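Local structure of protein DltD (Streptococcus thermophilus LMG 18311, 7DXM) at residues Ser77-Gln82 and Tyr100-Trp106; Tyr112-Gln118 and Ile146-Lys150; Leu126-Leu130 and Thr154-Leu159; Asn138-Ala142 and Gln275-Asn279; Asn262-Glu266 and Met309-Thr313. The protein probably acts late in the dlt-operon pathway of lipoteichoic acid biosynthesis, as an SGNH-like protein involved in the O-acyl transfer of D-alanine. All blocks are in the same frame, centred on the assembly; numbering follows the deposited sequence.

Contact 1: residues Ser77-Gln82 and Tyr100-Trp106; sequences SASLNQ and YVLSPQW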
# COMPACT_ATOMS: atom_id res chain seq x y z
N SER A 77 7.29 -0.88 -0.90
CA SER A 77 6.71 0.32 -0.27
C SER A 77 5.78 -0.07 0.89
O SER A 77 4.55 -0.02 0.78
CB SER A 77 5.98 1.16 -1.31
OG SER A 77 4.88 0.45 -1.83
N ALA A 78 6.38 -0.45 2.03
CA ALA A 78 5.60 -0.82 3.21
C ALA A 78 5.19 0.44 3.99
O ALA A 78 5.27 1.56 3.48
CB ALA A 78 6.38 -1.82 4.06
N SER A 79 4.74 0.30 5.23
CA SER A 79 4.05 1.42 5.88
C SER A 79 4.98 2.57 6.24
O SER A 79 4.54 3.73 6.30
CB SER A 79 3.30 0.94 7.13
OG SER A 79 2.61 -0.26 6.89
N LEU A 80 6.26 2.32 6.51
CA LEU A 80 7.13 3.45 6.82
C LEU A 80 7.27 4.38 5.60
O LEU A 80 7.09 5.61 5.70
CB LEU A 80 8.49 2.94 7.31
CG LEU A 80 9.55 3.95 7.77
CD1 LEU A 80 9.06 4.82 8.90
CD2 LEU A 80 10.76 3.21 8.18
N ASN A 81 7.56 3.80 4.43
CA ASN A 81 7.66 4.59 3.20
C ASN A 81 6.32 5.23 2.84
O ASN A 81 6.28 6.36 2.34
CB ASN A 81 8.14 3.71 2.06
CG ASN A 81 9.60 3.43 2.15
OD1 ASN A 81 10.39 4.35 2.35
ND2 ASN A 81 9.99 2.16 2.03
N GLN A 82 5.22 4.50 3.09
CA GLN A 82 3.88 5.02 2.84
C GLN A 82 3.58 6.22 3.73
O GLN A 82 3.07 7.22 3.24
CB GLN A 82 2.85 3.92 3.05
CG GLN A 82 2.91 2.79 2.04
CD GLN A 82 2.40 3.19 0.67
OE1 GLN A 82 2.00 4.34 0.44
NE2 GLN A 82 2.42 2.24 -0.26
N TYR A 100 -6.25 0.85 1.60
CA TYR A 100 -4.90 0.53 2.05
C TYR A 100 -4.73 -0.97 2.16
O TYR A 100 -5.24 -1.58 3.10
CB TYR A 100 -4.59 1.20 3.37
CG TYR A 100 -3.12 1.13 3.73
CD1 TYR A 100 -2.57 -0.02 4.29
CD2 TYR A 100 -2.28 2.22 3.53
CE1 TYR A 100 -1.23 -0.08 4.63
CE2 TYR A 100 -0.95 2.18 3.87
CZ TYR A 100 -0.42 1.03 4.43
OH TYR A 100 0.92 0.96 4.77
N VAL A 101 -4.00 -1.57 1.21
CA VAL A 101 -3.70 -2.99 1.25
C VAL A 101 -2.57 -3.21 2.24
O VAL A 101 -1.50 -2.61 2.12
CB VAL A 101 -3.30 -3.52 -0.13
CG1 VAL A 101 -3.35 -5.02 -0.12
CG2 VAL A 101 -4.18 -2.93 -1.20
N LEU A 102 -2.82 -4.05 3.24
CA LEU A 102 -1.79 -4.59 4.14
C LEU A 102 -1.30 -5.90 3.55
O LEU A 102 -1.98 -6.92 3.66
CB LEU A 102 -2.39 -4.82 5.51
CG LEU A 102 -2.91 -3.55 6.14
CD1 LEU A 102 -3.81 -3.87 7.31
CD2 LEU A 102 -1.67 -2.81 6.59
N SER A 103 -0.14 -5.87 2.90
CA SER A 103 0.45 -7.09 2.34
C SER A 103 1.17 -7.85 3.45
O SER A 103 2.04 -7.27 4.12
CB SER A 103 1.40 -6.71 1.18
OG SER A 103 2.20 -7.78 0.69
N PRO A 104 0.81 -9.11 3.74
CA PRO A 104 1.40 -9.76 4.93
C PRO A 104 2.86 -10.14 4.75
O PRO A 104 3.60 -10.21 5.75
CB PRO A 104 0.51 -11.00 5.14
CG PRO A 104 -0.73 -10.72 4.40
CD PRO A 104 -0.27 -9.93 3.18
N GLN A 105 3.31 -10.33 3.51
CA GLN A 105 4.73 -10.51 3.20
C GLN A 105 5.57 -9.36 3.75
O GLN A 105 6.80 -9.45 3.78
CB GLN A 105 4.93 -10.61 1.69
CG GLN A 105 4.34 -11.86 1.07
CD GLN A 105 2.81 -11.84 1.10
OE1 GLN A 105 2.20 -10.81 1.45
NE2 GLN A 105 2.19 -12.98 0.76
N TRP A 106 4.91 -8.27 4.14
CA TRP A 106 5.63 -7.15 4.71
C TRP A 106 6.23 -7.51 6.04
O TRP A 106 7.30 -7.00 6.40
CB TRP A 106 4.71 -5.94 4.88
CG TRP A 106 4.37 -5.24 3.58
CD1 TRP A 106 4.87 -5.52 2.33
CD2 TRP A 106 3.46 -4.15 3.42
NE1 TRP A 106 4.32 -4.66 1.41
CE2 TRP A 106 3.46 -3.81 2.05
CE3 TRP A 106 2.65 -3.42 4.30
CZ2 TRP A 106 2.67 -2.78 1.54
CZ3 TRP A 106 1.88 -2.39 3.79
CH2 TRP A 106 1.89 -2.08 2.43

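Contact 2: residues Tyr112-Gln118 and Ile146-Lys150; sequences YNSAAFQ and ILEMK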
# COMPACT_ATOMS: atom_id res chain seq x y z
N TYR A 112 12.52 -4.93 4.99
CA TYR A 112 13.18 -4.76 3.70
C TYR A 112 14.50 -4.03 3.79
O TYR A 112 14.84 -3.44 4.78
CB TYR A 112 12.33 -3.97 2.74
CG TYR A 112 11.16 -4.67 2.15
CD1 TYR A 112 11.32 -5.58 1.15
CD2 TYR A 112 9.90 -4.37 2.56
CE1 TYR A 112 10.22 -6.20 0.60
CE2 TYR A 112 8.81 -4.99 2.02
CZ TYR A 112 8.97 -5.90 1.05
OH TYR A 112 7.89 -6.50 0.52
N ASN A 113 15.22 -4.08 2.69
CA ASN A 113 16.50 -3.44 2.51
C ASN A 113 16.50 -1.98 2.77
O ASN A 113 15.47 -1.38 2.82
CB ASN A 113 16.67 -3.37 1.03
CG ASN A 113 17.93 -3.95 0.57
OD1 ASN A 113 18.86 -4.04 1.31
ND2 ASN A 113 17.97 -4.32 -0.68
N SER A 114 17.69 -1.42 2.90
CA SER A 114 17.85 0.00 3.11
C SER A 114 17.72 0.57 1.72
O SER A 114 17.26 1.69 1.52
CB SER A 114 19.23 0.31 3.69
OG SER A 114 19.13 1.08 4.87
N ALA A 115 18.13 -0.23 0.74
CA ALA A 115 18.03 0.16 -0.66
C ALA A 115 16.57 0.29 -1.10
O ALA A 115 16.21 1.23 -1.82
CB ALA A 115 18.78 -0.84 -1.52
N ALA A 116 15.72 -0.65 -0.69
CA ALA A 116 14.29 -0.53 -0.99
C ALA A 116 13.68 0.64 -0.25
O ALA A 116 12.69 1.22 -0.71
CB ALA A 116 13.53 -1.81 -0.64
N PHE A 117 14.23 0.99 0.92
CA PHE A 117 13.74 2.16 1.63
C PHE A 117 14.07 3.42 0.86
O PHE A 117 13.24 4.33 0.75
CB PHE A 117 14.35 2.24 3.02
CG PHE A 117 13.98 3.48 3.74
CD1 PHE A 117 12.71 3.64 4.26
CD2 PHE A 117 14.90 4.51 3.89
CE1 PHE A 117 12.35 4.80 4.94
CE2 PHE A 117 14.54 5.67 4.56
CZ PHE A 117 13.26 5.81 5.09
N GLN A 118 15.31 3.51 0.34
CA GLN A 118 15.70 4.75 -0.33
C GLN A 118 14.88 5.01 -1.58
O GLN A 118 14.69 6.17 -1.97
CB GLN A 118 17.20 4.72 -0.67
CG GLN A 118 17.71 6.04 -1.26
CD GLN A 118 17.63 7.20 -0.27
OE1 GLN A 118 18.10 7.12 0.87
NE2 GLN A 118 16.99 8.28 -0.69
N ILE A 146 13.64 6.03 10.89
CA ILE A 146 14.39 6.65 9.80
C ILE A 146 15.89 6.54 10.06
O ILE A 146 16.66 6.09 9.19
CB ILE A 146 13.97 8.11 9.60
CG1 ILE A 146 12.68 8.20 8.81
CG2 ILE A 146 15.06 8.88 8.90
CD1 ILE A 146 11.99 9.47 9.04
N LEU A 147 16.33 6.94 11.26
CA LEU A 147 17.75 6.79 11.58
C LEU A 147 18.18 5.33 11.49
O LEU A 147 19.33 5.05 11.13
CB LEU A 147 18.07 7.38 12.96
CG LEU A 147 18.01 8.92 12.98
CD1 LEU A 147 18.02 9.53 14.40
CD2 LEU A 147 19.14 9.48 12.15
N GLU A 148 17.28 4.38 11.76
CA GLU A 148 17.64 2.98 11.54
C GLU A 148 17.83 2.67 10.05
O GLU A 148 18.73 1.91 9.68
CB GLU A 148 16.59 2.04 12.11
CG GLU A 148 16.48 2.03 13.62
CD GLU A 148 15.64 0.86 14.11
OE1 GLU A 148 15.79 -0.25 13.54
OE2 GLU A 148 14.81 1.06 15.05
N MET A 149 17.00 3.24 9.19
CA MET A 149 17.04 2.83 7.79
C MET A 149 18.17 3.52 7.06
O MET A 149 18.89 2.88 6.29
CB MET A 149 15.71 3.12 7.10
CG MET A 149 14.59 2.24 7.61
SD MET A 149 15.21 0.55 7.83
CE MET A 149 15.37 0.01 6.12
N LYS A 150 18.33 4.82 7.31
CA LYS A 150 19.35 5.63 6.65
C LYS A 150 20.11 6.37 7.74
O LYS A 150 19.79 7.53 8.07
CB LYS A 150 18.68 6.51 5.58
CG LYS A 150 19.61 7.28 4.69
CD LYS A 150 18.89 8.29 3.78
CE LYS A 150 19.83 8.79 2.70
NZ LYS A 150 19.92 10.31 2.69

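Contact 3: residues Leu126-Leu130 and Thr154-Leu159; sequences LSSFL and TMKSQL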
# COMPACT_ATOMS: atom_id res chain seq x y z
N LEU A 126 11.12 14.02 4.26
CA LEU A 126 11.75 14.24 5.56
C LEU A 126 11.52 15.66 6.07
O LEU A 126 11.17 15.85 7.24
CB LEU A 126 13.24 13.96 5.49
CG LEU A 126 13.86 14.06 6.87
CD1 LEU A 126 14.04 12.67 7.45
CD2 LEU A 126 15.18 14.84 6.83
N SER A 127 11.75 16.67 5.22
CA SER A 127 11.46 18.05 5.62
C SER A 127 9.99 18.24 5.95
O SER A 127 9.65 18.93 6.92
CB SER A 127 11.88 19.01 4.52
OG SER A 127 10.93 18.94 3.45
N SER A 128 9.09 17.66 5.16
CA SER A 128 7.69 17.70 5.56
C SER A 128 7.54 17.13 6.95
O SER A 128 6.91 17.74 7.82
CB SER A 128 6.82 16.93 4.56
OG SER A 128 6.82 17.58 3.30
N PHE A 129 8.09 15.93 7.16
CA PHE A 129 7.99 15.24 8.44
C PHE A 129 8.45 16.07 9.64
O PHE A 129 7.76 16.14 10.66
CB PHE A 129 8.77 13.92 8.39
CG PHE A 129 8.91 13.25 9.73
CD1 PHE A 129 7.79 12.83 10.43
CD2 PHE A 129 10.16 13.05 10.29
CE1 PHE A 129 7.92 12.21 11.66
CE2 PHE A 129 10.29 12.43 11.52
CZ PHE A 129 9.17 12.01 12.21
N LEU A 130 9.62 16.69 9.51
CA LEU A 130 10.18 17.49 10.60
C LEU A 130 9.40 18.79 10.76
O LEU A 130 9.25 19.29 11.88
CB LEU A 130 11.67 17.75 10.33
CG LEU A 130 12.60 16.52 10.39
CD1 LEU A 130 13.94 16.76 9.70
CD2 LEU A 130 12.81 16.06 11.82
N THR A 154 20.85 13.50 6.04
CA THR A 154 20.97 14.92 6.28
C THR A 154 20.04 15.28 7.43
O THR A 154 19.12 14.53 7.76
CB THR A 154 20.62 15.73 5.04
OG1 THR A 154 21.30 17.00 5.07
CG2 THR A 154 19.11 15.92 4.95
N MET A 155 20.29 16.43 8.05
CA MET A 155 19.48 16.86 9.20
C MET A 155 19.44 15.77 10.28
O MET A 155 18.40 15.50 10.88
CB MET A 155 18.06 17.25 8.78
CG MET A 155 17.99 18.45 7.85
SD MET A 155 16.32 18.95 7.37
CE MET A 155 16.17 18.25 5.71
N LYS A 156 20.59 15.12 10.49
CA LYS A 156 20.65 14.04 11.47
C LYS A 156 20.45 14.57 12.88
O LYS A 156 19.83 13.89 13.71
CB LYS A 156 21.98 13.31 11.37
CG LYS A 156 21.99 11.92 12.01
CD LYS A 156 23.41 11.32 12.06
CE LYS A 156 23.50 10.16 13.08
NZ LYS A 156 24.88 9.87 13.63
N SER A 157 20.97 15.75 13.20
CA SER A 157 20.83 16.22 14.58
C SER A 157 19.36 16.38 14.92
O SER A 157 18.89 15.86 15.94
CB SER A 157 21.58 17.54 14.79
OG SER A 157 20.68 18.62 14.73
N GLN A 158 18.61 17.04 14.03
CA GLN A 158 17.19 17.24 14.27
C GLN A 158 16.46 15.92 14.42
O GLN A 158 15.60 15.78 15.30
CB GLN A 158 16.58 18.05 13.13
CG GLN A 158 17.08 19.47 13.07
CD GLN A 158 18.43 19.58 12.43
OE1 GLN A 158 19.05 18.57 12.06
NE2 GLN A 158 18.91 20.81 12.29
N LEU A 159 16.76 14.95 13.57
CA LEU A 159 16.14 13.64 13.71
C LEU A 159 16.47 13.00 15.04
O LEU A 159 15.64 12.28 15.60
CB LEU A 159 16.58 12.73 12.58
CG LEU A 159 15.61 12.76 11.40
CD1 LEU A 159 16.32 12.10 10.22
CD2 LEU A 159 14.28 12.08 11.75

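Contact 4: residues Asn138-Ala142 and Gln275-Asn279; sequences NSQYA and QLVLN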
# COMPACT_ATOMS: atom_id res chain seq x y z
N ASN A 138 4.60 9.16 18.33
CA ASN A 138 4.59 8.85 16.91
C ASN A 138 5.76 9.50 16.19
O ASN A 138 6.47 8.85 15.40
CB ASN A 138 3.25 9.31 16.34
CG ASN A 138 3.16 9.12 14.86
OD1 ASN A 138 2.89 8.00 14.36
ND2 ASN A 138 3.38 10.22 14.12
N SER A 139 5.96 10.80 16.46
CA SER A 139 7.15 11.47 15.95
C SER A 139 8.40 10.72 16.36
O SER A 139 9.26 10.44 15.52
CB SER A 139 7.20 12.90 16.46
OG SER A 139 7.13 12.92 17.87
N GLN A 140 8.55 10.41 17.65
CA GLN A 140 9.74 9.74 18.16
C GLN A 140 10.01 8.44 17.42
O GLN A 140 11.14 8.19 16.98
CB GLN A 140 9.59 9.44 19.65
CG GLN A 140 10.07 10.49 20.59
CD GLN A 140 9.70 10.12 22.00
OE1 GLN A 140 8.83 10.76 22.61
NE2 GLN A 140 10.31 9.03 22.50
N TYR A 141 8.99 7.58 17.32
CA TYR A 141 9.17 6.30 16.65
C TYR A 141 9.51 6.49 15.17
O TYR A 141 10.34 5.75 14.61
CB TYR A 141 7.91 5.45 16.81
CG TYR A 141 7.95 4.17 16.03
CD1 TYR A 141 8.55 3.04 16.55
CD2 TYR A 141 7.40 4.10 14.76
CE1 TYR A 141 8.59 1.86 15.85
CE2 TYR A 141 7.45 2.92 14.03
CZ TYR A 141 8.04 1.80 14.58
OH TYR A 141 8.09 0.61 13.86
N ALA A 142 8.88 7.46 14.51
CA ALA A 142 9.22 7.70 13.12
C ALA A 142 10.69 8.01 12.99
O ALA A 142 11.41 7.37 12.20
CB ALA A 142 8.38 8.85 12.55
N GLN A 275 1.44 1.29 12.63
CA GLN A 275 0.91 2.27 13.57
C GLN A 275 1.11 3.69 13.06
O GLN A 275 0.28 4.56 13.29
CB GLN A 275 1.53 2.15 14.95
CG GLN A 275 0.77 3.01 15.97
CD GLN A 275 -0.68 2.60 16.09
OE1 GLN A 275 -1.00 1.42 15.98
NE2 GLN A 275 -1.58 3.58 16.32
N LEU A 276 2.23 3.94 12.36
CA LEU A 276 2.45 5.31 11.87
C LEU A 276 1.34 5.73 10.92
O LEU A 276 0.80 6.84 11.01
CB LEU A 276 3.80 5.43 11.18
CG LEU A 276 5.04 5.24 12.01
CD1 LEU A 276 6.10 4.73 11.06
CD2 LEU A 276 5.44 6.57 12.63
N VAL A 277 0.97 4.83 10.00
CA VAL A 277 -0.08 5.15 9.04
C VAL A 277 -1.41 5.36 9.76
O VAL A 277 -2.21 6.24 9.41
CB VAL A 277 -0.18 4.04 7.96
CG1 VAL A 277 -1.35 4.27 7.07
CG2 VAL A 277 1.09 3.94 7.11
N LEU A 278 -1.67 4.55 10.80
CA LEU A 278 -2.94 4.66 11.51
C LEU A 278 -3.03 6.00 12.22
O LEU A 278 -4.06 6.68 12.22
CB LEU A 278 -3.12 3.53 12.51
CG LEU A 278 -3.09 2.14 11.90
CD1 LEU A 278 -3.28 1.17 13.01
CD2 LEU A 278 -4.17 1.94 10.84
N ASN A 279 -1.92 6.40 12.82
CA ASN A 279 -1.86 7.73 13.39
C ASN A 279 -2.16 8.80 12.33
O ASN A 279 -2.87 9.78 12.60
CB ASN A 279 -0.48 7.96 14.00
CG ASN A 279 -0.48 9.06 15.02
OD1 ASN A 279 -0.45 10.24 14.67
ND2 ASN A 279 -0.56 8.69 16.30

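Contact 5: residues Asn262-Glu266 and Met309-Thr313; sequences NLSYE and MYDAT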
# COMPACT_ATOMS: atom_id res chain seq x y z
N ASN A 262 9.49 -22.68 7.81
CA ASN A 262 9.61 -22.03 9.10
C ASN A 262 9.39 -20.53 9.06
O ASN A 262 9.46 -19.89 10.11
CB ASN A 262 10.99 -22.32 9.69
CG ASN A 262 11.04 -23.64 10.40
OD1 ASN A 262 10.28 -23.90 11.35
ND2 ASN A 262 11.90 -24.52 9.91
N LEU A 263 9.10 -19.96 7.88
CA LEU A 263 8.92 -18.52 7.75
C LEU A 263 7.67 -18.04 8.48
O LEU A 263 6.60 -18.65 8.36
CB LEU A 263 8.84 -18.14 6.27
CG LEU A 263 8.46 -16.69 5.91
CD1 LEU A 263 9.26 -15.70 6.75
CD2 LEU A 263 8.57 -16.41 4.39
N SER A 264 7.79 -16.94 9.21
CA SER A 264 6.67 -16.34 9.93
C SER A 264 6.56 -14.85 9.60
O SER A 264 7.54 -14.20 9.23
CB SER A 264 6.84 -16.55 11.43
OG SER A 264 6.01 -15.68 12.17
N TYR A 265 5.34 -14.31 9.73
CA TYR A 265 5.06 -12.88 9.63
C TYR A 265 4.56 -12.28 10.95
O TYR A 265 3.98 -11.19 10.96
CB TYR A 265 4.04 -12.62 8.53
CG TYR A 265 4.45 -13.16 7.20
CD1 TYR A 265 5.63 -12.75 6.61
CD2 TYR A 265 3.64 -14.05 6.50
CE1 TYR A 265 6.02 -13.22 5.36
CE2 TYR A 265 4.02 -14.52 5.24
CZ TYR A 265 5.22 -14.10 4.68
OH TYR A 265 5.64 -14.52 3.44
N GLU A 266 4.77 -12.99 12.07
CA GLU A 266 4.17 -12.63 13.35
C GLU A 266 5.02 -11.66 14.14
O GLU A 266 4.48 -10.97 15.02
CB GLU A 266 3.95 -13.87 14.20
CG GLU A 266 2.76 -14.70 13.80
CD GLU A 266 2.42 -15.76 14.85
OE1 GLU A 266 2.21 -16.93 14.44
OE2 GLU A 266 2.39 -15.44 16.06
N MET A 309 -0.06 -19.78 10.75
CA MET A 309 0.77 -18.62 11.03
C MET A 309 0.20 -17.39 10.33
O MET A 309 0.10 -16.31 10.93
CB MET A 309 2.20 -18.89 10.57
CG MET A 309 3.11 -17.66 10.67
SD MET A 309 3.10 -16.63 9.18
CE MET A 309 3.19 -17.87 7.90
N TYR A 310 -0.12 -17.54 9.04
CA TYR A 310 -0.83 -16.51 8.29
C TYR A 310 -2.04 -16.03 9.06
O TYR A 310 -2.28 -14.83 9.19
CB TYR A 310 -1.23 -17.09 6.93
CG TYR A 310 -1.25 -16.10 5.79
CD1 TYR A 310 -0.07 -15.66 5.21
CD2 TYR A 310 -2.46 -15.64 5.28
CE1 TYR A 310 -0.09 -14.76 4.14
CE2 TYR A 310 -2.49 -14.74 4.21
CZ TYR A 310 -1.30 -14.31 3.65
OH TYR A 310 -1.33 -13.42 2.59
N ASP A 311 -2.82 -16.98 9.59
CA ASP A 311 -4.06 -16.65 10.27
C ASP A 311 -3.79 -15.87 11.56
O ASP A 311 -4.51 -14.90 11.87
CB ASP A 311 -4.87 -17.92 10.53
CG ASP A 311 -5.43 -18.55 9.24
OD1 ASP A 311 -5.53 -17.85 8.20
OD2 ASP A 311 -5.80 -19.76 9.27
N ALA A 312 -2.75 -16.25 12.30
CA ALA A 312 -2.39 -15.50 13.50
C ALA A 312 -1.88 -14.10 13.16
O ALA A 312 -2.15 -13.13 13.89
CB ALA A 312 -1.34 -16.27 14.30
N THR A 313 -1.13 -13.98 12.06
CA THR A 313 -0.67 -12.68 11.58
C THR A 313 -1.85 -11.77 11.29
O THR A 313 -1.92 -10.64 11.81
CB THR A 313 0.19 -12.83 10.33
OG1 THR A 313 1.14 -13.88 10.49
CG2 THR A 313 0.91 -11.54 10.03

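Contact 1: residues Ser77-Gln82 and Tyr100-Trp106
Trp106 lays its indole against Ala78 and reaches on toward Ser77 and Ser79, at the start of helix 79-86. From its CB, which heads for the other segment, the side chain turns with CG opposite the carbonyl carbon (chi1 -74°). CD2, where the two rings fuse, meets Ala78 CB at 3.8 Å. Farther out, Ala78 CA stands almost straight above the middle of the six-membered ring, 3.7 Å from its centroid, in a CH-pi contact. At the far rim CZ2 lies 3.4 Å from Ser77 O, and CZ3 lies 3.8 Å from Ser79 OG. The opposite face of the indole rests on Ser103 CB, so the ring is sandwiched between its own loop and the cap of the helix. Trp106 lies near Ser46, Asp344 and His347, a possible SGNH-type triad, without touching it. Ser77 O accepts a hydrogen bond from Gln82 NE2 at 3.3 Å, the donor tilted from the carbonyl plane.

Next to this packing runs a polar link. Tyr100, near the end of strand 97-101, donates a hydrogen bond from OH to Ser79 OG at 3.0 Å, with the serine oxygen at the ring's edge. Ser79 OG is hydrogen-bonded to Glu270 OE2 as well. This chain of hydroxyls gives the Glu270 carboxylate a polar partner, which may offset part of the cost of burying these groups.

Contact 2: residues Tyr112-Gln118 and Ile146-Lys150
Phe117 and Met149 form the centre of this contact. Met149 CB sits over one face of the phenyl ring, offset toward its rim, 3.7 Å from the centroid and 17° off the ring normal: a CH-pi contact. The nearest ring atom is CD2, at 3.6 Å from Met149 CB. Beyond CB the methionine does not run straight on; bends at chi2 (-41°) and chi3 (-72°) curl it back under the start of helix 114-118, where CE comes to 3.6 Å from Asn113 O and 3.7 Å from Tyr112 O. The methyl thus lies against backbone carbonyls, while the methylenes lie against the ring. Ile146 reaches the far end of the same ring more loosely, its CG1 at 4.5 Å from Phe117 CZ.

Toward solvent the character changes. Gln118 OE1 lies beside the aliphatic end of Lys150, near CD and CE, and NZ is too distant at 4.1 Å from OE1 to bond with it.

In the next shell, Leu80, Asn81 and Leu84 of helix 79-86 hold the phenyl ring, and Phe121 meets it with the two planes not far from parallel. Leu84 and Leu159 touch Ile146. Glu148, of the same turn as Met149, bonds to Gln269 NE2 through OE2. A short helix after a central strand, its aromatic residue plugged against the last turn of helix 137-149, here belongs to the helical layer around the parallel sheet, an alpha/beta fold consistent with the SGNH-hydrolase clan to which the family belongs.

Contact 3: residues Leu126-Leu130 and Thr154-Leu159
Leu126 O accepts from Leu130 N at 2.9 Å, a regular helical bond that brings two leucines one turn apart onto the face meeting Met155 and Leu159. Leu126 divides its branches: CD1 touches Leu159 CD1 at 3.6 Å, while CD2 touches Met155 CE at 3.7 Å. The methionine and this leucine lie side by side, pointing opposite ways. One turn on, Leu130 CD1 reaches Met155 SD at 4.0 Å, so the thioether lies along both leucines, its chain straight through chi2 (-179°) and bent only at chi3. Met155 is also the N-cap residue of helix 156-163, and the contact therefore joins helix 123-131 to the very beginning of that helix within the all-helical part that follows the central strand 97-101.

Leu159 lies one turn farther along. Its CD2 meets the rim of Phe129 close to the ring plane, 4.0 Å from CE2, and the two side chains stand roughly at right angles; the same CD2 is 4.2 Å from Leu130 CD2. Helix 170-194 closes in beside them, with Ile176 against Leu130 and Tyr175 against Met155, whereas Ala143 and Ile146 of helix 137-149 touch Leu159.

Contact 4: residues Asn138-Ala142 and Gln275-Asn279
Asn138 overlaps Asn279 amide on amide, the planes 12° apart and the two CG atoms 3.6 Å from each other. The groups stack without bonding: Asn138 ND2 is 3.9 Å from Asn279 OD1. Trans first torsions (chi1 176° in Asn138, and likewise trans in Asn279) carry both amides away from their own backbone nitrogens and into the gap between the helices. Asn138 finds its polar partners elsewhere, ND2 bonding to Tyr83 OH and OD1 weakly to Tyr380 OH. That same OD1 also lies against carbon, 3.4 Å from Leu276 CD2.

The segments 138-142 and 275-279, of helices 137-149 and 270-283, run roughly antiparallel, 142° between their axes and 10.6 Å apart at closest. They join the helical region after strand 97-101 to the helix that precedes strand 287-292, far along the chain, and so pack one part of the alpha/beta fold's helical layer against another.

Leu276 wedges between the three residues of the first helix that face it. Its CD2 branch rests on Ala142 CB at 3.7 Å; its CD1 branch meets Tyr141 CE2, also at 3.7 Å. The leucine comes to the tyrosine at the edge, with CG in the plane of the ring, and stands about perpendicular to that side chain. Tyr141 OH is bonded to Asp273 OD1, and the ring of Tyr380 meets that of Tyr141 with the planes moderately inclined.

Contact 5: residues Asn262-Glu266 and Met309-Thr313
A trans chi1 (173°) followed by bends at chi2 (-89°) and chi3 sends the Met309 thioether back against Ser264 and Tyr265. SD ends 3.3 Å from Tyr265 N, a weak N-H to sulfur hydrogen bond at 150°, and it approaches the Tyr265 ring obliquely at 4.8 Å from the centroid, a Met-aromatic contact. CE lies 3.5 Å from Leu263 O. The loop is kept in shape by an ST turn, in which Ser264 OG accepts from Glu266 N at 3.0 Å.

One turn farther along, Thr313 packs its CG2 against Tyr265 CB at 3.6 Å, while its OG1 bonds back to Met309 O at 2.7 Å, so this carbonyl takes both the hydroxyl and Thr313 N. The extended Glu266 side chain lies over Ala312, OE1 at 3.6 Å from CB. Tyr265 and Tyr310 meet rim to rim, more loosely.

Around these residues, Tyr265 O is bonded by Tyr271 OH at the start of helix 270-283, Glu266 O by Lys316 NZ, and Tyr310 OH reaches Pro293 O just past strand 287-292. The loop before helix 270-283 is thus fastened to helix 307-322, which connects toward the edge strand 329-331.

In the fold
Contact 1 comes first, closing a loop from the start of helix 79-86 to the end of strand 97-101, and it is complete before the others open. Contacts 2, 3 and 4 then cross one another: 112-118 pairs with 146-150, 126-130 with 154-159, and 138-142 with the distant 275-279. Contacts 2 and 4 share helix 137-149, while Phe129 of contact 3 touches Ala142 of contact 4. Contact 5 crosses contact 4 as well, joining the loop before helix 270-283 to helix 307-322. Contact 1 touches contacts 2, 4 and 5, tying the central strand to the helices around it; contact 3 lies farthest out.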